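Side-chain contacts in aminopeptidase N (Francisella tularensis subsp. tularensis, PDB 5DLL), which probably removes N-terminal residues, preferably alanine, from intracellular peptides as a zinc-dependent aminopeptidase of the M1 family: residues S758-D761 with I762-L766; S720-K723 with Q724-D727. All blocks are in the same frame, centred on the assembly; numbering follows the deposited sequence.

How the interactions relate
Both contacts are helix starts in the C-terminal region of ARM-type helical repeats, and both are local, joining residues a few positions apart in sequence. Interaction 2 comes first along the chain, where the loop after helix 707-717 enters helix 723-736; interaction 1 opens helix 759-767, with helix 741-752 between them in sequence. Their centres lie about 15 Å apart, and they meet where the Arg726 guanidinium packs against the first residue of interaction 1, with Arg726 NH1 4.2 Å from Ser758 OG. The centre of interaction 1 lies about 31 Å, and that of interaction 2 about 37 Å, from the centre of the chain; both lie away from the zinc site formed by His309, His313 and Glu332.

Interaction 1: S758-D761 with I762-L766; sequences SALD and IVKGL
Ser758 and Ile762 meet at the first turn of helix 759-767, where Ile762 N donates to Ser758 O. The same i to i+4 pattern continues one residue at a time: Val763 N to Ala759 O, Lys764 N to Leu760 O and Gly765 N to Asp761 O, the last at 3.0 Å. Ser758 occupies the N-cap position but forms no side-chain cap; its hydroxyl is instead hydrogen-bonded to His756 ND1.

Side-chain packing follows the same spacing. Ile762 CG1 lies anti to its own carbonyl carbon (chi1 -66°), which carries the branch back over the preceding turn and brings CD1 to 3.6 Å from Ser758 OG. The extended Lys764 chain passes obliquely across Leu760, its CE 4.0 Å from Leu760 CG, while Lys764 CG rests 3.4 Å from Leu760 O. Among the charged groups, Lys764 NZ stays 5.6 Å from Asp761 OD1, too far for a salt bridge.

Leu760 and Val763 pack on Phe787 of helix 777-788 and on Phe804 of helix 800-815, whereas Ile762 and Leu766 touch Gln751 of helix 741-752, placing this short helix among three others of the helical-repeat region.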
ATOM      1  N   SER A 758      -2.083  12.001  31.856  1.00 60.35           N
ATOM      2  CA  SER A 758      -3.543  11.983  31.756  1.00 60.90           C
ATOM      3  C   SER A 758      -4.094  11.542  30.397  1.00 55.27           C
ATOM      4  O   SER A 758      -5.281  11.728  30.133  1.00 60.34           O
ATOM      5  CB  SER A 758      -4.097  13.373  32.091  1.00 63.74           C
ATOM      6  OG  SER A 758      -3.734  14.315  31.094  1.00 59.90           O
ATOM      7  N   ALA A 759      -3.250  10.961  29.544  1.00 53.82           N
ATOM      8  CA  ALA A 759      -3.670  10.508  28.213  1.00 44.58           C
ATOM      9  C   ALA A 759      -4.788   9.471  28.291  1.00 47.36           C
ATOM     10  O   ALA A 759      -5.786   9.563  27.573  1.00 44.86           O
ATOM     11  CB  ALA A 759      -2.479   9.941  27.452  1.00 43.38           C
ATOM     12  N   LEU A 760      -4.619   8.494  29.176  1.00 52.78           N
ATOM     13  CA  LEU A 760      -5.602   7.427  29.344  1.00 48.88           C
ATOM     14  C   LEU A 760      -6.932   7.955  29.872  1.00 47.87           C
ATOM     15  O   LEU A 760      -7.990   7.579  29.371  1.00 57.72           O
ATOM     16  CB  LEU A 760      -5.052   6.352  30.281  1.00 54.98           C
ATOM     17  CG  LEU A 760      -5.905   5.099  30.488  1.00 54.84           C
ATOM     18  CD1 LEU A 760      -6.392   4.522  29.166  1.00 49.17           C
ATOM     19  CD2 LEU A 760      -5.107   4.070  31.274  1.00 58.67           C
ATOM     20  N   ASP A 761      -6.872   8.827  30.876  1.00 49.10           N
ATOM     21  CA  ASP A 761      -8.071   9.465  31.426  1.00 53.13           C
ATOM     22  C   ASP A 761      -8.876  10.174  30.344  1.00 51.67           C
ATOM     23  O   ASP A 761     -10.101  10.080  30.307  1.00 49.48           O
ATOM     24  CB  ASP A 761      -7.690  10.486  32.500  1.00 59.56           C
ATOM     25  CG  ASP A 761      -7.084   9.844  33.727  1.00 66.54           C
ATOM     26  OD1 ASP A 761      -7.733   8.947  34.309  1.00 55.98           O
ATOM     27  OD2 ASP A 761      -5.962  10.244  34.108  1.00 72.08           O
ATOM     28  N   ILE A 762      -8.171  10.886  29.468  1.00 50.33           N
ATOM     29  CA  ILE A 762      -8.804  11.656  28.404  1.00 56.60           C
ATOM     30  C   ILE A 762      -9.492  10.723  27.414  1.00 49.48           C
ATOM     31  O   ILE A 762     -10.628  10.973  27.011  1.00 51.73           O
ATOM     32  CB  ILE A 762      -7.784  12.560  27.670  1.00 59.21           C
ATOM     33  CG1 ILE A 762      -7.266  13.650  28.614  1.00 60.59           C
ATOM     34  CG2 ILE A 762      -8.412  13.218  26.445  1.00 62.79           C
ATOM     35  CD1 ILE A 762      -5.920  14.212  28.213  1.00 65.56           C
ATOM     36  N   VAL A 763      -8.800   9.650  27.040  1.00 48.05           N
ATOM     37  CA  VAL A 763      -9.342   8.651  26.111  1.00 51.55           C
ATOM     38  C   VAL A 763     -10.603   7.977  26.675  1.00 57.74           C
ATOM     39  O   VAL A 763     -11.536   7.668  25.922  1.00 51.80           O
ATOM     40  CB  VAL A 763      -8.278   7.586  25.756  1.00 47.22           C
ATOM     41  CG1 VAL A 763      -8.886   6.442  24.955  1.00 50.54           C
ATOM     42  CG2 VAL A 763      -7.135   8.219  24.973  1.00 48.08           C
ATOM     43  N   LYS A 764     -10.626   7.763  27.992  1.00 54.29           N
ATOM     44  CA  LYS A 764     -11.794   7.191  28.671  1.00 57.40           C
ATOM     45  C   LYS A 764     -12.976   8.156  28.697  1.00 56.82           C
ATOM     46  O   LYS A 764     -14.125   7.731  28.618  1.00 70.78           O
ATOM     47  CB  LYS A 764     -11.442   6.772  30.101  1.00 54.27           C
ATOM     48  CG  LYS A 764     -10.595   5.515  30.172  1.00 48.95           C
ATOM     49  CD  LYS A 764     -10.070   5.277  31.576  1.00 48.88           C
ATOM     50  CE  LYS A 764      -9.490   3.879  31.706  1.00 51.78           C
ATOM     51  NZ  LYS A 764      -8.997   3.601  33.081  1.00 50.84           N
ATOM     52  N   GLY A 765     -12.692   9.448  28.829  1.00 62.15           N
ATOM     53  CA  GLY A 765     -13.725  10.475  28.732  1.00 61.49           C
ATOM     54  C   GLY A 765     -14.247  10.601  27.312  1.00 64.63           C
ATOM     55  O   GLY A 765     -15.394  11.002  27.098  1.00 70.19           O
ATOM     56  N   LEU A 766     -13.398  10.258  26.344  1.00 59.23           N
ATOM     57  CA  LEU A 766     -13.753  10.345  24.929  1.00 65.25           C
ATOM     58  C   LEU A 766     -14.691   9.234  24.453  1.00 65.43           C
ATOM     59  O   LEU A 766     -15.486   9.462  23.543  1.00 71.20           O
ATOM     60  CB  LEU A 766     -12.494  10.385  24.047  1.00 68.54           C
ATOM     61  CG  LEU A 766     -11.741  11.720  24.018  1.00 69.47           C
ATOM     62  CD1 LEU A 766     -10.441  11.585  23.234  1.00 64.38           C
ATOM     63  CD2 LEU A 766     -12.608  12.833  23.441  1.00 71.16           C
TER

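Interaction 2: S720-K723 with Q724-D727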
ATOM      1  N   SER A 720       2.263  21.040  25.096  1.00 50.43           N
ATOM      2  CA  SER A 720       2.319  22.045  26.155  1.00 50.85           C
ATOM      3  C   SER A 720       2.151  21.399  27.517  1.00 52.82           C
ATOM      4  O   SER A 720       1.309  20.517  27.684  1.00 53.28           O
ATOM      5  CB  SER A 720       1.212  23.086  25.948  1.00 52.77           C
ATOM      6  OG  SER A 720       1.212  24.061  26.976  1.00 56.30           O
ATOM      7  N   ASN A 721       2.952  21.839  28.483  1.00 56.22           N
ATOM      8  CA  ASN A 721       2.869  21.330  29.854  1.00 62.67           C
ATOM      9  C   ASN A 721       1.829  22.057  30.703  1.00 65.63           C
ATOM     10  O   ASN A 721       1.574  21.661  31.842  1.00 65.99           O
ATOM     11  CB  ASN A 721       4.237  21.400  30.534  1.00 62.77           C
ATOM     12  CG  ASN A 721       5.283  20.564  29.822  1.00 62.73           C
ATOM     13  OD1 ASN A 721       4.986  19.500  29.275  1.00 62.84           O
ATOM     14  ND2 ASN A 721       6.517  21.041  29.825  1.00 64.86           N
ATOM     15  N   ASP A 722       1.238  23.119  30.157  1.00 67.71           N
ATOM     16  CA  ASP A 722       0.152  23.822  30.828  1.00 75.99           C
ATOM     17  C   ASP A 722      -1.170  23.150  30.480  1.00 74.90           C
ATOM     18  O   ASP A 722      -1.461  22.909  29.311  1.00 77.68           O
ATOM     19  CB  ASP A 722       0.126  25.294  30.412  1.00 82.20           C
ATOM     20  CG  ASP A 722      -0.717  26.154  31.340  1.00 91.37           C
ATOM     21  OD1 ASP A 722      -0.803  25.840  32.547  1.00 99.36           O
ATOM     22  OD2 ASP A 722      -1.285  27.160  30.861  1.00 91.96           O
ATOM     23  N   LYS A 723      -1.959  22.847  31.504  1.00 79.87           N
ATOM     24  CA  LYS A 723      -3.242  22.162  31.341  1.00 80.04           C
ATOM     25  C   LYS A 723      -4.248  23.017  30.567  1.00 77.81           C
ATOM     26  O   LYS A 723      -4.979  22.503  29.720  1.00 70.47           O
ATOM     27  CB  LYS A 723      -3.800  21.800  32.721  1.00 94.23           C
ATOM     28  CG  LYS A 723      -5.041  20.922  32.717  1.00101.75           C
ATOM     29  CD  LYS A 723      -5.373  20.470  34.130  1.00111.81           C
ATOM     30  CE  LYS A 723      -6.749  19.830  34.213  1.00116.98           C
ATOM     31  NZ  LYS A 723      -6.884  18.666  33.296  1.00117.30           N
ATOM     32  N   GLN A 724      -4.274  24.316  30.872  1.00 83.59           N
ATOM     33  CA  GLN A 724      -5.156  25.283  30.202  1.00 77.68           C
ATOM     34  C   GLN A 724      -4.904  25.371  28.696  1.00 73.80           C
ATOM     35  O   GLN A 724      -5.845  25.498  27.911  1.00 70.68           O
ATOM     36  CB  GLN A 724      -4.976  26.677  30.818  1.00 80.72           C
ATOM     37  CG  GLN A 724      -5.621  26.856  32.185  1.00 86.45           C
ATOM     38  CD  GLN A 724      -7.075  27.302  32.109  1.00 87.86           C
ATOM     39  OE1 GLN A 724      -7.756  27.099  31.102  1.00 83.92           O
ATOM     40  NE2 GLN A 724      -7.555  27.913  33.186  1.00 90.91           N
ATOM     41  N   VAL A 725      -3.632  25.315  28.308  1.00 71.09           N
ATOM     42  CA  VAL A 725      -3.230  25.419  26.899  1.00 73.52           C
ATOM     43  C   VAL A 725      -3.725  24.224  26.081  1.00 72.36           C
ATOM     44  O   VAL A 725      -4.216  24.395  24.962  1.00 74.21           O
ATOM     45  CB  VAL A 725      -1.690  25.543  26.761  1.00 71.14           C
ATOM     46  CG1 VAL A 725      -1.240  25.349  25.318  1.00 67.84           C
ATOM     47  CG2 VAL A 725      -1.219  26.892  27.287  1.00 74.14           C
ATOM     48  N   ARG A 726      -3.582  23.025  26.640  1.00 67.89           N
ATOM     49  CA  ARG A 726      -4.034  21.801  25.981  1.00 61.91           C
ATOM     50  C   ARG A 726      -5.556  21.771  25.873  1.00 64.36           C
ATOM     51  O   ARG A 726      -6.100  21.556  24.786  1.00 61.27           O
ATOM     52  CB  ARG A 726      -3.529  20.564  26.732  1.00 58.21           C
ATOM     53  CG  ARG A 726      -2.020  20.401  26.668  1.00 56.99           C
ATOM     54  CD  ARG A 726      -1.539  19.116  27.323  1.00 58.71           C
ATOM     55  NE  ARG A 726      -1.217  19.298  28.741  1.00 62.01           N
ATOM     56  CZ  ARG A 726      -1.951  18.871  29.768  1.00 66.61           C
ATOM     57  NH1 ARG A 726      -3.089  18.206  29.578  1.00 66.29           N
ATOM     58  NH2 ARG A 726      -1.535  19.108  31.009  1.00 71.83           N
ATOM     59  N   ASP A 727      -6.227  22.004  27.002  1.00 65.77           N
ATOM     60  CA  ASP A 727      -7.692  21.968  27.077  1.00 69.10           C
ATOM     61  C   ASP A 727      -8.365  22.887  26.067  1.00 66.08           C
ATOM     62  O   ASP A 727      -9.315  22.484  25.398  1.00 66.40           O
ATOM     63  CB  ASP A 727      -8.174  22.347  28.487  1.00 78.25           C
ATOM     64  CG  ASP A 727      -8.140  21.176  29.464  1.00 84.70           C
ATOM     65  OD1 ASP A 727      -7.651  20.085  29.096  1.00 83.02           O
ATOM     66  OD2 ASP A 727      -8.614  21.355  30.610  1.00 84.56           O
TER
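Arg726 reaches back from the first turn of helix 723-736 to Ser720, tying the preceding loop to a helix N-terminus within the ARM-type repeat region. Its NE donates to Ser720 O at 3.0 Å; the acceptor lies almost in the guanidinium plane, at its edge, but the bond is bent, with an N-H...O angle of 132°. The bend of the arginine chain at chi3 (-91°) turns the guanidinium so that one face lies against the backbone of Lys723, whose CA is 3.5 Å from NH2 and offset toward the rim of the group. An in-plane bond at the edge and a packed face together restrict the rotation of the guanidinium.

The backbone supplies two further bonds. Asp727 N donates to Lys723 O in a nearly straight helical bond of 3.0 Å, while that from Arg726 N to Asp722 O is weak and long. Asp722 stands at the N-cap position, yet its carboxylate caps no backbone amide; its OD2 lies 3.6 Å from Val725 CG2, with the two side chains crossing at about a right angle. Within the loop, Ser720 OG accepts a weak bond from Asp722 N, and Asn721 N is held by Gln690 OE1.

Charges add little direct pairing. Lys723 runs out to a bend at its last torsion, and its NZ remains 4.2 Å from Asp727 OD2, beyond a salt bridge; Arg726 NH1, of like charge, is 5.3 Å from the same NZ, so any attraction is probably modest. Val725 points toward the loop and packs on Ser720: with the serine OG anti to its backbone N (chi1 179°), Ser720 CB sits 3.4 Å from Val725 CG1.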